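Local coordinates for protein xylulose kinase (Escherichia coli, PDB 2ITM) that phosphorylates D-xylulose to D-xylulose 5-phosphate with ATP, as a homodimeric sugar kinase of the FGGY family, at residues P38-Q43 against W96-C101; A102-L107 against V135-P140; G126-K131 against A172-L177. All coordinates share one frame; numbering follows the deposited sequence.

Contact 1 of 3, residues P38-Q43 against W96-C101; sequences PLWSEQ and WNDGRC. With XUL (D-xylulose), chain C.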
ATOM      1  N   PRO A  38      -5.188  21.001  17.380  1.00 61.13           N
ATOM      2  CA  PRO A  38      -4.996  19.567  17.188  1.00 56.27           C
ATOM      3  C   PRO A  38      -5.370  18.777  18.440  1.00 39.19           C
ATOM      4  O   PRO A  38      -4.914  19.077  19.532  1.00 39.20           O
ATOM      5  CB  PRO A  38      -3.497  19.452  16.887  1.00 66.15           C
ATOM      6  CG  PRO A  38      -2.957  20.848  16.931  1.00 59.96           C
ATOM      7  CD  PRO A  38      -3.924  21.689  17.660  1.00 61.99           C
ATOM      8  N   LEU A  39      -6.227  17.785  18.255  1.00 43.71           N
ATOM      9  CA  LEU A  39      -6.688  16.936  19.344  1.00 41.47           C
ATOM     10  C   LEU A  39      -7.839  17.530  20.142  1.00 30.86           C
ATOM     11  O   LEU A  39      -8.303  16.934  21.092  1.00 41.30           O
ATOM     12  CB  LEU A  39      -5.564  16.673  20.345  1.00 32.61           C
ATOM     13  CG  LEU A  39      -4.406  15.793  19.889  1.00 39.29           C
ATOM     14  CD1 LEU A  39      -3.503  15.485  21.039  1.00 47.59           C
ATOM     15  CD2 LEU A  39      -4.885  14.513  19.242  1.00 54.26           C
ATOM     16  N   TRP A  40      -8.288  18.714  19.764  1.00 42.58           N
ATOM     17  CA  TRP A  40      -9.392  19.338  20.463  1.00 35.43           C
ATOM     18  C   TRP A  40     -10.658  19.090  19.678  1.00 35.27           C
ATOM     19  O   TRP A  40     -10.692  19.220  18.457  1.00 32.81           O
ATOM     20  CB  TRP A  40      -9.214  20.818  20.733  1.00 26.49           C
ATOM     21  CG  TRP A  40      -8.170  21.134  21.731  1.00 29.17           C
ATOM     22  CD1 TRP A  40      -7.015  20.466  21.943  1.00 32.56           C
ATOM     23  CD2 TRP A  40      -8.174  22.223  22.647  1.00 39.34           C
ATOM     24  NE1 TRP A  40      -6.295  21.064  22.945  1.00 28.63           N
ATOM     25  CE2 TRP A  40      -6.990  22.147  23.394  1.00 25.12           C
ATOM     26  CE3 TRP A  40      -9.065  23.260  22.918  1.00 26.90           C
ATOM     27  CZ2 TRP A  40      -6.675  23.064  24.376  1.00 38.53           C
ATOM     28  CZ3 TRP A  40      -8.754  24.157  23.893  1.00 37.96           C
ATOM     29  CH2 TRP A  40      -7.567  24.061  24.609  1.00 38.37           C
ATOM     30  N   SER A  41     -11.699  18.723  20.408  1.00 36.28           N
ATOM     31  CA  SER A  41     -13.011  18.502  19.847  1.00 36.41           C
ATOM     32  C   SER A  41     -14.046  19.051  20.809  1.00 31.35           C
ATOM     33  O   SER A  41     -14.221  18.526  21.896  1.00 22.44           O
ATOM     34  CB  SER A  41     -13.237  17.013  19.594  1.00 34.37           C
ATOM     35  OG  SER A  41     -14.339  16.797  18.745  1.00 35.35           O
ATOM     36  N   GLU A  42     -14.702  20.134  20.399  1.00 16.48           N
ATOM     37  CA  GLU A  42     -15.543  20.870  21.310  1.00 14.70           C
ATOM     38  C   GLU A  42     -16.865  21.262  20.644  1.00 11.96           C
ATOM     39  O   GLU A  42     -16.953  21.405  19.440  1.00 28.48           O
ATOM     40  CB  GLU A  42     -14.833  22.141  21.781  1.00 31.76           C
ATOM     41  CG  GLU A  42     -13.662  21.884  22.718  1.00 32.98           C
ATOM     42  CD  GLU A  42     -12.988  23.165  23.139  1.00 31.89           C
ATOM     43  OE1 GLU A  42     -13.189  24.181  22.441  1.00 34.79           O
ATOM     44  OE2 GLU A  42     -12.298  23.137  24.136  1.00 32.40           O
ATOM     45  N   GLN A  43     -17.884  21.440  21.469  1.00 27.88           N
ATOM     46  CA  GLN A  43     -19.125  22.052  21.040  1.00 24.35           C
ATOM     47  C   GLN A  43     -19.653  23.024  22.080  1.00 30.16           C
ATOM     48  O   GLN A  43     -19.391  22.893  23.264  1.00 25.09           O
ATOM     49  CB  GLN A  43     -20.172  20.991  20.714  1.00 34.92           C
ATOM     50  CG  GLN A  43     -19.964  20.307  19.389  1.00 27.46           C
ATOM     51  CD  GLN A  43     -20.827  19.080  19.206  1.00 23.61           C
ATOM     52  OE1 GLN A  43     -21.085  18.670  18.093  1.00 33.47           O
ATOM     53  NE2 GLN A  43     -21.252  18.488  20.298  1.00 17.10           N
ATOM     54  N   TRP A  96     -16.228  13.424  23.567  1.00 23.13           N
ATOM     55  CA  TRP A  96     -15.709  12.071  23.652  1.00 24.88           C
ATOM     56  C   TRP A  96     -14.528  11.852  22.723  1.00 29.24           C
ATOM     57  O   TRP A  96     -13.629  11.104  23.044  1.00 31.89           O
ATOM     58  CB  TRP A  96     -16.811  11.063  23.322  1.00 26.47           C
ATOM     59  CG  TRP A  96     -17.290  11.200  21.940  1.00 21.98           C
ATOM     60  CD1 TRP A  96     -18.201  12.069  21.493  1.00 21.60           C
ATOM     61  CD2 TRP A  96     -16.834  10.476  20.803  1.00 29.68           C
ATOM     62  NE1 TRP A  96     -18.373  11.934  20.142  1.00 26.14           N
ATOM     63  CE2 TRP A  96     -17.534  10.957  19.694  1.00 32.07           C
ATOM     64  CE3 TRP A  96     -15.896   9.460  20.607  1.00 37.02           C
ATOM     65  CZ2 TRP A  96     -17.339  10.464  18.419  1.00 26.46           C
ATOM     66  CZ3 TRP A  96     -15.705   8.973  19.352  1.00 26.71           C
ATOM     67  CH2 TRP A  96     -16.426   9.467  18.270  1.00 41.89           C
ATOM     68  N   ASN A  97     -14.540  12.505  21.570  1.00 25.16           N
ATOM     69  CA  ASN A  97     -13.471  12.364  20.594  1.00 25.14           C
ATOM     70  C   ASN A  97     -12.362  13.412  20.696  1.00 37.13           C
ATOM     71  O   ASN A  97     -11.529  13.545  19.812  1.00 24.27           O
ATOM     72  CB  ASN A  97     -14.035  12.296  19.181  1.00 23.37           C
ATOM     73  CG  ASN A  97     -14.896  13.490  18.828  1.00 28.14           C
ATOM     74  OD1 ASN A  97     -15.263  13.673  17.685  1.00 29.72           O
ATOM     75  ND2 ASN A  97     -15.228  14.286  19.806  1.00 16.12           N
ATOM     76  N   ASP A  98     -12.363  14.143  21.802  1.00 33.63           N
ATOM     77  CA  ASP A  98     -11.248  14.988  22.194  1.00 27.35           C
ATOM     78  C   ASP A  98     -10.108  14.146  22.760  1.00 30.67           C
ATOM     79  O   ASP A  98     -10.324  13.253  23.560  1.00 28.62           O
ATOM     80  CB  ASP A  98     -11.731  15.997  23.234  1.00 27.69           C
ATOM     81  CG  ASP A  98     -10.790  17.168  23.420  1.00 35.00           C
ATOM     82  OD1 ASP A  98      -9.841  17.054  24.206  1.00 26.10           O
ATOM     83  OD2 ASP A  98     -10.948  18.256  22.845  1.00 34.86           O
ATOM     84  N   GLY A  99      -8.888  14.456  22.343  1.00 43.86           N
ATOM     85  CA  GLY A  99      -7.718  13.729  22.789  1.00 42.26           C
ATOM     86  C   GLY A  99      -6.647  14.539  23.454  1.00 46.48           C
ATOM     87  O   GLY A  99      -5.480  14.193  23.388  1.00 45.08           O
ATOM     88  N   ARG A 100      -7.035  15.614  24.119  1.00 43.99           N
ATOM     89  CA  ARG A 100      -6.084  16.528  24.716  1.00 31.29           C
ATOM     90  C   ARG A 100      -5.502  16.073  26.039  1.00 29.44           C
ATOM     91  O   ARG A 100      -4.496  16.602  26.469  1.00 34.21           O
ATOM     92  CB  ARG A 100      -6.691  17.914  24.880  1.00 31.10           C
ATOM     93  CG  ARG A 100      -7.413  18.126  26.186  1.00 31.40           C
ATOM     94  CD  ARG A 100      -8.055  19.482  26.314  1.00 31.33           C
ATOM     95  NE  ARG A 100      -9.083  19.701  25.309  1.00 31.73           N
ATOM     96  CZ  ARG A 100      -9.789  20.811  25.194  1.00 43.68           C
ATOM     97  NH1 ARG A 100      -9.589  21.817  26.023  1.00 27.14           N
ATOM     98  NH2 ARG A 100     -10.706  20.915  24.246  1.00 34.54           N
ATOM     99  N   CYS A 101      -6.089  15.071  26.679  1.00 31.66           N
ATOM    100  CA  CYS A 101      -5.734  14.753  28.066  1.00 28.44           C
ATOM    101  C   CYS A 101      -5.096  13.388  28.324  1.00 22.80           C
ATOM    102  O   CYS A 101      -5.282  12.807  29.373  1.00 33.36           O
ATOM    103  CB  CYS A 101      -6.933  14.932  28.994  1.00 45.57           C
ATOM    104  SG  CYS A 101      -8.257  13.736  28.763  1.00 38.08           S
TER
HETATM  105  C1  XUL C4930     -17.363   5.286  23.891  1.00 94.04           C
HETATM  106  C2  XUL C4930     -18.319   5.189  22.713  1.00101.84           C
HETATM  107  C3  XUL C4930     -19.522   6.065  22.704  1.00 47.09           C
HETATM  108  C4  XUL C4930     -19.313   7.020  21.559  1.00 57.13           C
HETATM  109  C5  XUL C4930     -20.212   8.236  21.632  1.00 32.58           C
HETATM  110  O1  XUL C4930     -17.796   4.484  24.959  1.00 49.32           O
HETATM  111  O2  XUL C4930     -17.820   4.773  21.462  1.00 96.61           O
HETATM  112  O3  XUL C4930     -19.467   6.812  23.884  1.00101.39           O
HETATM  113  O4  XUL C4930     -17.972   7.410  21.664  1.00 93.06           O
HETATM  114  O5  XUL C4930     -20.973   8.166  22.796  1.00 37.74           O
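Arg100 lays its guanidinium flat on the indole of Trp40. Arg100 CB lies 3.7 Å from Trp40 NE1. CG starts between the backbone N and the carbonyl carbon (chi1 89°), and Arg100 CD passes 4.1 Å from both Trp40 NE1 and Trp40 CE2. The bend at chi3 (62°) places NE beside Asp98, and Arg100 NE donates to Asp98 OD1 at 3.0 Å. Arg100 CZ comes 3.4 Å from the centroid of the Trp40 six-membered ring, with the planes 18° apart, a stacked cation-pi contact; NH1 continues over the same face. Arg100 NH2 makes an almost straight 2.7 Å salt bridge to Glu42 OE2 and also bonds to Asp98 OD2. The network of Glu42, Asp98 and Arg100 ties the start of strand 42-43 to the loop that follows its antiparallel partner, strand 93-94, in the N-terminal FGGY domain. Asp98 OD1 also accepts from Arg100 N, closing an Asx turn, while Asp98 OD2 takes Ser41 N at 2.6 Å from the face opposite to NH2. Gly99 N donates to Leu39 O at 2.8 Å. Trp96 belongs to the sugar pocket: O4 of D-xylulose stands over one ring face, 3.1 Å from Trp96 CE3.

Contact 2 of 3, residues A102-L107 against V135-P140; sequences AQECTL and VQRHEP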
ATOM      1  N   ALA A 102      -4.330  12.887  27.368  1.00 36.24           N
ATOM      2  CA  ALA A 102      -3.620  11.631  27.560  1.00 24.82           C
ATOM      3  C   ALA A 102      -2.763  11.593  28.816  1.00 35.45           C
ATOM      4  O   ALA A 102      -2.780  10.618  29.547  1.00 37.35           O
ATOM      5  CB  ALA A 102      -2.805  11.305  26.360  1.00 50.27           C
ATOM      6  N   GLN A 103      -2.022  12.660  29.061  1.00 30.60           N
ATOM      7  CA  GLN A 103      -1.134  12.730  30.210  1.00 34.10           C
ATOM      8  C   GLN A 103      -1.907  12.546  31.504  1.00 34.01           C
ATOM      9  O   GLN A 103      -1.501  11.817  32.396  1.00 32.09           O
ATOM     10  CB  GLN A 103      -0.422  14.073  30.232  1.00 37.79           C
ATOM     11  CG  GLN A 103       0.850  14.079  31.036  1.00 58.61           C
ATOM     12  CD  GLN A 103       0.701  14.758  32.361  1.00 56.40           C
ATOM     13  OE1 GLN A 103      -0.296  15.408  32.616  1.00 80.06           O
ATOM     14  NE2 GLN A 103       1.693  14.612  33.215  1.00 69.22           N
ATOM     15  N   GLU A 104      -3.040  13.223  31.573  1.00 38.13           N
ATOM     16  CA  GLU A 104      -3.918  13.178  32.718  1.00 31.17           C
ATOM     17  C   GLU A 104      -4.490  11.793  32.926  1.00 26.86           C
ATOM     18  O   GLU A 104      -4.757  11.398  34.051  1.00 42.96           O
ATOM     19  CB  GLU A 104      -5.048  14.185  32.546  1.00 25.73           C
ATOM     20  CG  GLU A 104      -4.655  15.610  32.869  1.00 29.51           C
ATOM     21  CD  GLU A 104      -3.844  16.268  31.776  1.00 28.82           C
ATOM     22  OE1 GLU A 104      -3.887  15.801  30.635  1.00 34.98           O
ATOM     23  OE2 GLU A 104      -3.168  17.257  32.063  1.00 36.17           O
ATOM     24  N   CYS A 105      -4.661  11.054  31.851  1.00 21.40           N
ATOM     25  CA  CYS A 105      -5.161   9.714  31.947  1.00 32.20           C
ATOM     26  C   CYS A 105      -4.178   8.858  32.753  1.00 35.88           C
ATOM     27  O   CYS A 105      -4.553   8.115  33.588  1.00 30.64           O
ATOM     28  CB  CYS A 105      -5.337   9.117  30.581  1.00 30.49           C
ATOM     29  SG  CYS A 105      -6.849   9.428  29.765  1.00 34.23           S
ATOM     30  N   THR A 106      -2.896   9.024  32.471  1.00 26.68           N
ATOM     31  CA  THR A 106      -1.838   8.288  33.142  1.00 26.02           C
ATOM     32  C   THR A 106      -1.730   8.721  34.568  1.00 22.92           C
ATOM     33  O   THR A 106      -1.617   7.935  35.447  1.00 28.84           O
ATOM     34  CB  THR A 106      -0.502   8.507  32.458  1.00 27.99           C
ATOM     35  OG1 THR A 106      -0.594   8.212  31.078  1.00 23.94           O
ATOM     36  CG2 THR A 106       0.471   7.544  32.927  1.00 23.21           C
ATOM     37  N   LEU A 107      -1.777  10.018  34.777  1.00 40.39           N
ATOM     38  CA  LEU A 107      -1.697  10.552  36.117  1.00 32.59           C
ATOM     39  C   LEU A 107      -2.784   9.995  37.017  1.00 29.30           C
ATOM     40  O   LEU A 107      -2.555   9.623  38.111  1.00 25.80           O
ATOM     41  CB  LEU A 107      -1.805  12.044  36.077  1.00 42.81           C
ATOM     42  CG  LEU A 107      -0.777  12.828  36.833  1.00 62.20           C
ATOM     43  CD1 LEU A 107      -1.273  14.209  36.997  1.00 58.22           C
ATOM     44  CD2 LEU A 107      -0.468  12.173  38.143  1.00 60.62           C
ATOM     45  N   VAL A 135      -8.366  20.538  32.775  1.00 34.42           N
ATOM     46  CA  VAL A 135      -8.845  21.873  33.076  1.00 39.42           C
ATOM     47  C   VAL A 135      -8.244  22.424  34.369  1.00 38.64           C
ATOM     48  O   VAL A 135      -7.767  23.546  34.404  1.00 29.80           O
ATOM     49  CB  VAL A 135     -10.379  21.941  33.115  1.00 45.78           C
ATOM     50  CG1 VAL A 135     -10.849  23.262  33.720  1.00 36.15           C
ATOM     51  CG2 VAL A 135     -10.957  21.748  31.726  1.00 20.73           C
ATOM     52  N   GLN A 136      -8.239  21.621  35.416  1.00 24.11           N
ATOM     53  CA  GLN A 136      -7.574  22.020  36.637  1.00 30.79           C
ATOM     54  C   GLN A 136      -6.140  22.469  36.393  1.00 46.54           C
ATOM     55  O   GLN A 136      -5.692  23.448  36.961  1.00 39.54           O
ATOM     56  CB  GLN A 136      -7.607  20.920  37.687  1.00 26.60           C
ATOM     57  CG  GLN A 136      -7.074  21.402  39.019  1.00 37.93           C
ATOM     58  CD  GLN A 136      -7.009  20.325  40.060  1.00 54.05           C
ATOM     59  OE1 GLN A 136      -7.050  20.612  41.245  1.00 80.93           O
ATOM     60  NE2 GLN A 136      -6.889  19.072  39.616  1.00 55.80           N
ATOM     61  N   ARG A 137      -5.443  21.748  35.523  1.00 38.14           N
ATOM     62  CA  ARG A 137      -4.016  21.917  35.333  1.00 42.87           C
ATOM     63  C   ARG A 137      -3.723  23.029  34.353  1.00 39.92           C
ATOM     64  O   ARG A 137      -2.724  23.712  34.460  1.00 47.65           O
ATOM     65  CB  ARG A 137      -3.393  20.618  34.841  1.00 42.99           C
ATOM     66  CG  ARG A 137      -3.200  19.593  35.928  1.00 62.68           C
ATOM     67  CD  ARG A 137      -3.060  18.169  35.441  1.00 64.76           C
ATOM     68  NE  ARG A 137      -1.808  17.959  34.734  1.00 53.22           N
ATOM     69  CZ  ARG A 137      -0.634  17.822  35.328  1.00 72.26           C
ATOM     70  NH1 ARG A 137      -0.535  17.871  36.648  1.00 35.74           N
ATOM     71  NH2 ARG A 137       0.447  17.638  34.593  1.00 74.77           N
ATOM     72  N   HIS A 138      -4.613  23.212  33.396  1.00 42.90           N
ATOM     73  CA  HIS A 138      -4.368  24.154  32.328  1.00 29.72           C
ATOM     74  C   HIS A 138      -5.256  25.394  32.381  1.00 39.66           C
ATOM     75  O   HIS A 138      -4.941  26.408  31.776  1.00 40.67           O
ATOM     76  CB  HIS A 138      -4.492  23.456  30.983  1.00 33.54           C
ATOM     77  CG  HIS A 138      -3.426  22.445  30.731  1.00 24.15           C
ATOM     78  ND1 HIS A 138      -2.330  22.704  29.946  1.00 45.73           N
ATOM     79  CD2 HIS A 138      -3.283  21.176  31.168  1.00 56.44           C
ATOM     80  CE1 HIS A 138      -1.558  21.637  29.909  1.00 58.47           C
ATOM     81  NE2 HIS A 138      -2.115  20.694  30.641  1.00 35.64           N
ATOM     82  N   GLU A 139      -6.363  25.303  33.101  1.00 33.22           N
ATOM     83  CA  GLU A 139      -7.293  26.413  33.217  1.00 29.72           C
ATOM     84  C   GLU A 139      -7.809  26.584  34.653  1.00 37.83           C
ATOM     85  O   GLU A 139      -8.995  26.491  34.906  1.00 42.06           O
ATOM     86  CB  GLU A 139      -8.468  26.237  32.256  1.00 37.14           C
ATOM     87  CG  GLU A 139      -8.087  26.287  30.787  1.00 33.38           C
ATOM     88  CD  GLU A 139      -9.198  25.858  29.860  1.00 42.03           C
ATOM     89  OE1 GLU A 139      -8.954  25.736  28.656  1.00 30.66           O
ATOM     90  OE2 GLU A 139     -10.321  25.649  30.329  1.00 57.91           O
ATOM     91  N   PRO A 140      -6.900  26.828  35.584  1.00 42.33           N
ATOM     92  CA  PRO A 140      -7.237  26.796  37.008  1.00 35.13           C
ATOM     93  C   PRO A 140      -8.317  27.810  37.354  1.00 48.77           C
ATOM     94  O   PRO A 140      -9.096  27.609  38.272  1.00 36.44           O
ATOM     95  CB  PRO A 140      -5.916  27.163  37.679  1.00 47.21           C
ATOM     96  CG  PRO A 140      -5.161  27.870  36.653  1.00 42.85           C
ATOM     97  CD  PRO A 140      -5.507  27.241  35.365  1.00 41.95           C
TER
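Glu104 and Arg137 join two helices, 102-111 and the C-terminal end of 128-138, through side chains that reach toward each other tip to tip. This is helix-to-helix packing at the surface of the N-terminal FGGY domain, away from the annotated sites; the closest CA atoms, those of Glu104 and Arg137, are still 9.1 Å apart, and long side chains span the gap. The ionic part is one salt bridge, Arg137 NE to Glu104 OE2 at 3.1 Å. Its N-H is bent to 141°, and OE2 is met on its anti side, with the carboxylate and guanidinium planes 61° apart. The Glu104 side chain also touches Leu133 and Trp134 of the second helix. An alanine at Glu104 would probably leave Arg137 NE without its charged mate and the guanidinium freer to turn. Among the looser polar approaches, Gln103 OE1 stands 3.1 Å from Arg137 NH2, the two side chains crossing at about a right angle. Glu104 OE2 also faces the edge of the His138 ring, 3.9 Å from His138 NE2. The van der Waals part comes from Leu107, whose methyl CD1 lies over one guanidinium face toward its rim, 3.8 Å from Arg137 NH1.

Contact 3 of 3, residues G126-K131 against A172-L177; sequences GFTAPK and AGTMWL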
ATOM      1  N   GLY A 126     -10.933  10.325  26.149  1.00 30.98           N
ATOM      2  CA  GLY A 126     -12.307  10.615  25.811  1.00 33.91           C
ATOM      3  C   GLY A 126     -13.237  10.620  27.005  1.00 33.00           C
ATOM      4  O   GLY A 126     -14.311  11.194  26.947  1.00 31.19           O
ATOM      5  N   PHE A 127     -12.818   9.980  28.086  1.00 25.72           N
ATOM      6  CA  PHE A 127     -13.612   9.904  29.294  1.00 14.71           C
ATOM      7  C   PHE A 127     -13.571  11.192  30.093  1.00 16.38           C
ATOM      8  O   PHE A 127     -12.661  11.984  29.962  1.00 31.43           O
ATOM      9  CB  PHE A 127     -13.170   8.734  30.159  1.00 26.80           C
ATOM     10  CG  PHE A 127     -13.331   7.392  29.506  1.00 26.23           C
ATOM     11  CD1 PHE A 127     -12.760   6.268  30.062  1.00 36.93           C
ATOM     12  CD2 PHE A 127     -14.053   7.251  28.345  1.00 30.50           C
ATOM     13  CE1 PHE A 127     -12.899   5.046  29.474  1.00 26.74           C
ATOM     14  CE2 PHE A 127     -14.193   6.041  27.755  1.00 29.32           C
ATOM     15  CZ  PHE A 127     -13.615   4.933  28.314  1.00 24.65           C
ATOM     16  N   THR A 128     -14.580  11.401  30.916  1.00 26.27           N
ATOM     17  CA  THR A 128     -14.856  12.703  31.495  1.00 18.37           C
ATOM     18  C   THR A 128     -13.797  13.110  32.530  1.00 26.97           C
ATOM     19  O   THR A 128     -13.316  14.228  32.532  1.00 15.72           O
ATOM     20  CB  THR A 128     -16.258  12.713  32.113  1.00 33.24           C
ATOM     21  OG1 THR A 128     -17.165  12.019  31.258  1.00 19.23           O
ATOM     22  CG2 THR A 128     -16.807  14.111  32.144  1.00 26.35           C
ATOM     23  N   ALA A 129     -13.440  12.172  33.398  1.00 22.64           N
ATOM     24  CA  ALA A 129     -12.591  12.452  34.540  1.00 21.64           C
ATOM     25  C   ALA A 129     -11.243  13.106  34.223  1.00 29.18           C
ATOM     26  O   ALA A 129     -10.922  14.110  34.785  1.00 24.48           O
ATOM     27  CB  ALA A 129     -12.414  11.229  35.368  1.00 20.44           C
ATOM     28  N   PRO A 130     -10.468  12.529  33.316  1.00 35.02           N
ATOM     29  CA  PRO A 130      -9.210  13.128  32.929  1.00 29.96           C
ATOM     30  C   PRO A 130      -9.364  14.512  32.312  1.00 30.68           C
ATOM     31  O   PRO A 130      -8.474  15.336  32.448  1.00 24.56           O
ATOM     32  CB  PRO A 130      -8.622  12.159  31.915  1.00 27.60           C
ATOM     33  CG  PRO A 130      -9.741  11.382  31.449  1.00 33.35           C
ATOM     34  CD  PRO A 130     -10.729  11.309  32.537  1.00 22.97           C
ATOM     35  N   LYS A 131     -10.464  14.761  31.644  1.00 23.02           N
ATOM     36  CA  LYS A 131     -10.772  16.053  31.074  1.00 22.42           C
ATOM     37  C   LYS A 131     -10.754  17.122  32.147  1.00 33.32           C
ATOM     38  O   LYS A 131     -10.283  18.223  31.934  1.00 25.62           O
ATOM     39  CB  LYS A 131     -12.110  16.060  30.374  1.00 35.94           C
ATOM     40  CG  LYS A 131     -12.109  15.393  29.019  1.00 23.92           C
ATOM     41  CD  LYS A 131     -13.503  15.290  28.443  1.00 32.46           C
ATOM     42  CE  LYS A 131     -13.575  14.218  27.393  1.00 34.36           C
ATOM     43  NZ  LYS A 131     -14.959  13.959  26.950  1.00 35.36           N
ATOM     44  N   ALA A 172     -21.600   6.000  34.089  1.00 20.90           N
ATOM     45  CA  ALA A 172     -20.506   5.060  34.067  1.00 23.37           C
ATOM     46  C   ALA A 172     -19.354   5.568  33.208  1.00 36.37           C
ATOM     47  O   ALA A 172     -18.198   5.336  33.510  1.00 29.95           O
ATOM     48  CB  ALA A 172     -20.977   3.729  33.589  1.00 31.25           C
ATOM     49  N   GLY A 173     -19.692   6.281  32.143  1.00 20.27           N
ATOM     50  CA  GLY A 173     -18.710   6.796  31.225  1.00 28.38           C
ATOM     51  C   GLY A 173     -17.861   7.953  31.705  1.00 18.10           C
ATOM     52  O   GLY A 173     -16.978   8.373  30.999  1.00 29.99           O
ATOM     53  N   THR A 174     -18.134   8.470  32.893  1.00 30.50           N
ATOM     54  CA  THR A 174     -17.381   9.590  33.439  1.00 28.46           C
ATOM     55  C   THR A 174     -16.033   9.164  33.997  1.00 26.82           C
ATOM     56  O   THR A 174     -15.089   9.928  33.985  1.00 26.80           O
ATOM     57  CB  THR A 174     -18.177  10.333  34.541  1.00 32.66           C
ATOM     58  OG1 THR A 174     -18.428   9.473  35.649  1.00 13.60           O
ATOM     59  CG2 THR A 174     -19.538  10.739  34.054  1.00 22.53           C
ATOM     60  N   MET A 175     -15.985   7.928  34.478  1.00 33.56           N
ATOM     61  CA  MET A 175     -14.948   7.423  35.362  1.00 26.46           C
ATOM     62  C   MET A 175     -15.004   7.940  36.781  1.00 26.30           C
ATOM     63  O   MET A 175     -14.039   7.828  37.513  1.00 29.20           O
ATOM     64  CB  MET A 175     -13.547   7.613  34.783  1.00 39.07           C
ATOM     65  CG  MET A 175     -13.350   7.133  33.366  1.00 25.72           C
ATOM     66  SD  MET A 175     -13.821   5.431  33.077  1.00 34.19           S
ATOM     67  CE  MET A 175     -12.611   4.631  34.057  1.00 27.75           C
ATOM     68  N   TRP A 176     -16.129   8.507  37.179  1.00 31.33           N
ATOM     69  CA  TRP A 176     -16.329   8.852  38.573  1.00 29.31           C
ATOM     70  C   TRP A 176     -17.283   7.872  39.226  1.00 30.92           C
ATOM     71  O   TRP A 176     -17.449   7.873  40.435  1.00 33.61           O
ATOM     72  CB  TRP A 176     -16.868  10.286  38.736  1.00 26.56           C
ATOM     73  CG  TRP A 176     -15.958  11.385  38.274  1.00 19.82           C
ATOM     74  CD1 TRP A 176     -14.651  11.551  38.590  1.00 24.11           C
ATOM     75  CD2 TRP A 176     -16.299  12.467  37.405  1.00 24.89           C
ATOM     76  NE1 TRP A 176     -14.152  12.674  37.983  1.00 24.67           N
ATOM     77  CE2 TRP A 176     -15.155  13.258  37.250  1.00 29.89           C
ATOM     78  CE3 TRP A 176     -17.461  12.845  36.738  1.00 20.66           C
ATOM     79  CZ2 TRP A 176     -15.137  14.404  36.465  1.00 25.44           C
ATOM     80  CZ3 TRP A 176     -17.438  13.975  35.961  1.00 33.69           C
ATOM     81  CH2 TRP A 176     -16.283  14.743  35.830  1.00 21.73           C
ATOM     82  N   LEU A 177     -17.927   7.046  38.407  1.00 37.69           N
ATOM     83  CA  LEU A 177     -18.887   6.069  38.902  1.00 24.89           C
ATOM     84  C   LEU A 177     -18.282   4.742  39.341  1.00 30.12           C
ATOM     85  O   LEU A 177     -17.464   4.153  38.657  1.00 29.96           O
ATOM     86  CB  LEU A 177     -20.010   5.829  37.903  1.00 25.17           C
ATOM     87  CG  LEU A 177     -21.212   5.080  38.500  1.00 32.02           C
ATOM     88  CD1 LEU A 177     -22.127   6.020  39.246  1.00 31.95           C
ATOM     89  CD2 LEU A 177     -21.954   4.320  37.435  1.00 20.99           C
TER
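Ala129 CB fits between Met175 and Trp176, 3.8 Å from Met175 CB and 3.5 Å from Trp176 NE1. Around this small methyl the buried centre is built from larger groups. Trp176 turns one face to the backbone of Ala129, while Thr128 CG2, anti to its own backbone N, meets the far end of the indole at Trp176 CH2 (3.8 Å). On the other flank the bend at chi2 (-54°) brings Met175 SD to 3.3 Å from Phe127 CD1; the sulfur lies obliquely to the ring, 52° off its normal, a Met-aromatic contact. Outward from here the polar groups begin. Ala129 N, in the first turn of helix 128-138, donates to Thr174 O at 2.8 Å. Thr174 is the third residue of a type I turn from Ala172 to Met175, and its OG1 accepts from Trp176 N at 2.9 Å, an ST turn; the same hydroxyl bonds to Ala171 O. At the edge Lys131 NZ donates to Gly126 O at 2.8 Å and also to His78 O and Ile94 O. Thr128 OG1 is hydrogen-bonded to His78 O as well, and Gly173 O to His78 ND1. Both segments therefore supply polar partners to a substrate-binding histidine, which suggests that this packing is a second shell positioning His78 for D-xylulose.

All three contacts lie in the N-terminal FGGY domain, on the same side of the chain's centre, with their own centres 13 to 14 Å apart. Contact 1 closes before the other two open, and its second segment runs straight into helix 102-111 of contact 2. Contacts 2 and 3 alternate along the chain and share helix 128-138: contact 3 uses its start, contact 2 its end. Direct touches complete the arrangement, Cys101 SG lying 3.5 Å from Pro130 CB and Glu104 CB 3.6 Å from Pro130 O. Burial and closeness to the sugar both separate them: contact 2 is peripheral, whereas contact 1 holds Trp96 of the pocket and contact 3 backs His78.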